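Local coordinates for protein telomerase reverse transcriptase (Takifugu rubripes, PDB 4LMO) that elongates telomeres as the reverse transcriptase of telomerase, copying an RNA template, and is represented here by its RNA-binding domain, at residues Glu128-Val133 / Leu147-Val152. Numbering follows the deposited sequence.
Sequences ECLLAV and LYFARV
In the helical RNA-binding domain of telomerase reverse transcriptase, helix 119-133 packs against helix 142-158 through Leu-130, Leu-131 and Phe-149. The Phe-149 ring reaches across to the two consecutive leucines. The side chains of Leu-130 and Phe-149 lie alongside one another, pointing opposite ways. Leu-130 CD1 lies 3.7 Å from Phe-149 CE1, in an oblique approach. Leu-130 CB also touches the far end of the ring, 3.9 Å from Phe-149 CZ. The side chains of Leu-131 and Phe-149 run roughly perpendicular to each other. Leu-131 CG meets the ring at its edge, near the plane, 3.9 Å from Phe-149 CE2. Leu-131 CD2 lies 4.0 Å from Phe-149 CE2. Phe-149 CG stands anti to its own carbonyl carbon, chi1 -83°, which carries the ring toward the other helix. Arg-127 and Tyr-123, one and two turns earlier on helix 119-133, also touch Phe-149. Phe-212 of helix 191-220 packs on Leu-130, tying this pair to a third helix. With an alanine at Phe-149 the ring is gone, which would probably open a gap between the helices and leave both leucines without their shared partner. No hydrogen bond joins the two segments, so their direct contact rests on apolar packing of the two leucines against the ring.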
loop_
_atom_site.group_PDB
_atom_site.type_symbol
_atom_site.label_atom_id
_atom_site.label_comp_id
_atom_site.label_asym_id
_atom_site.label_seq_id
_atom_site.Cartn_x
_atom_site.Cartn_y
_atom_site.Cartn_z
ATOM N N GLU A 128 -4.379 9.842 3.555
ATOM C CA GLU A 128 -5.137 9.597 4.783
ATOM C C GLU A 128 -4.857 8.211 5.354
ATOM O O GLU A 128 -4.840 8.028 6.573
ATOM C CB GLU A 128 -6.643 9.783 4.556
ATOM C CG GLU A 128 -7.084 11.217 4.275
ATOM C CD GLU A 128 -6.578 12.215 5.303
ATOM O OE1 GLU A 128 -6.644 11.930 6.517
ATOM O OE2 GLU A 128 -6.114 13.297 4.894
ATOM N N CYS A 129 -4.644 7.242 4.464
ATOM C CA CYS A 129 -4.264 5.892 4.861
ATOM C C CYS A 129 -2.901 5.869 5.553
ATOM O O CYS A 129 -2.735 5.200 6.572
ATOM C CB CYS A 129 -4.265 4.954 3.654
ATOM S SG CYS A 129 -5.912 4.572 3.021
ATOM N N LEU A 130 -1.935 6.607 5.001
ATOM C CA LEU A 130 -0.600 6.714 5.597
ATOM C C LEU A 130 -0.647 7.309 7.005
ATOM O O LEU A 130 0.071 6.855 7.898
ATOM C CB LEU A 130 0.340 7.534 4.705
ATOM C CG LEU A 130 0.821 6.893 3.399
ATOM C CD1 LEU A 130 1.287 7.958 2.422
ATOM C CD2 LEU A 130 1.917 5.864 3.646
ATOM N N LEU A 131 -1.501 8.313 7.192
ATOM C CA LEU A 131 -1.671 8.970 8.489
ATOM C C LEU A 131 -2.367 8.088 9.527
ATOM O O LEU A 131 -2.047 8.154 10.714
ATOM C CB LEU A 131 -2.435 10.290 8.328
ATOM C CG LEU A 131 -1.694 11.502 7.751
ATOM C CD1 LEU A 131 -2.673 12.630 7.457
ATOM C CD2 LEU A 131 -0.593 11.983 8.688
ATOM N N ALA A 132 -3.317 7.268 9.080
ATOM C CA ALA A 132 -4.094 6.421 9.986
ATOM C C ALA A 132 -3.371 5.126 10.374
ATOM O O ALA A 132 -3.623 4.571 11.448
ATOM C CB ALA A 132 -5.455 6.106 9.383
ATOM N N VAL A 133 -2.475 4.659 9.508
ATOM C CA VAL A 133 -1.837 3.351 9.688
ATOM C C VAL A 133 -0.385 3.433 10.185
ATOM O O VAL A 133 -0.011 2.715 11.114
ATOM C CB VAL A 133 -1.952 2.481 8.409
ATOM C CG1 VAL A 133 -1.232 1.150 8.574
ATOM C CG2 VAL A 133 -3.416 2.241 8.058
ATOM N N LEU A 147 8.264 15.324 3.349
ATOM C CA LEU A 147 9.055 15.037 2.149
ATOM C C LEU A 147 8.545 13.792 1.431
ATOM O O LEU A 147 8.479 13.759 0.197
ATOM C CB LEU A 147 10.538 14.856 2.486
ATOM C CG LEU A 147 11.480 16.032 2.224
ATOM C CD1 LEU A 147 12.897 15.650 2.615
ATOM C CD2 LEU A 147 11.435 16.472 0.767
ATOM N N TYR A 148 8.184 12.778 2.213
ATOM C CA TYR A 148 7.719 11.519 1.661
ATOM C C TYR A 148 6.328 11.657 1.048
ATOM O O TYR A 148 6.056 11.084 -0.007
ATOM C CB TYR A 148 7.741 10.417 2.721
ATOM C CG TYR A 148 7.555 9.038 2.138
ATOM C CD1 TYR A 148 8.637 8.334 1.608
ATOM C CD2 TYR A 148 6.294 8.443 2.098
ATOM C CE1 TYR A 148 8.468 7.069 1.064
ATOM C CE2 TYR A 148 6.116 7.179 1.558
ATOM C CZ TYR A 148 7.204 6.499 1.043
ATOM O OH TYR A 148 7.026 5.249 0.505
ATOM N N PHE A 149 5.460 12.423 1.707
ATOM C CA PHE A 149 4.113 12.692 1.200
ATOM C C PHE A 149 4.174 13.415 -0.145
ATOM O O PHE A 149 3.358 13.159 -1.033
ATOM C CB PHE A 149 3.310 13.508 2.219
ATOM C CG PHE A 149 2.679 12.684 3.317
ATOM C CD1 PHE A 149 3.162 11.415 3.640
ATOM C CD2 PHE A 149 1.611 13.192 4.049
ATOM C CE1 PHE A 149 2.581 10.669 4.655
ATOM C CE2 PHE A 149 1.028 12.450 5.065
ATOM C CZ PHE A 149 1.514 11.188 5.369
ATOM N N ALA A 150 5.156 14.305 -0.287
ATOM C CA ALA A 150 5.397 15.012 -1.546
ATOM C C ALA A 150 5.906 14.069 -2.632
ATOM O O ALA A 150 5.613 14.261 -3.812
ATOM C CB ALA A 150 6.374 16.158 -1.334
ATOM N N ARG A 151 6.669 13.053 -2.225
ATOM C CA ARG A 151 7.204 12.056 -3.155
ATOM C C ARG A 151 6.099 11.162 -3.696
ATOM O O ARG A 151 6.116 10.782 -4.863
ATOM C CB ARG A 151 8.285 11.202 -2.485
ATOM C CG ARG A 151 9.493 11.987 -2.000
ATOM C CD ARG A 151 10.405 12.395 -3.143
ATOM N NE ARG A 151 11.135 13.632 -2.867
ATOM C CZ ARG A 151 12.159 13.748 -2.023
ATOM N NH1 ARG A 151 12.593 12.704 -1.324
ATOM N NH2 ARG A 151 12.749 14.926 -1.871
ATOM N N VAL A 152 5.142 10.833 -2.832
ATOM C CA VAL A 152 3.973 10.049 -3.214
ATOM C C VAL A 152 3.078 10.854 -4.168
ATOM O O VAL A 152 2.609 10.323 -5.179
ATOM C CB VAL A 152 3.197 9.567 -1.965
ATOM C CG1 VAL A 152 1.894 8.881 -2.351
ATOM C CG2 VAL A 152 4.067 8.625 -1.144
#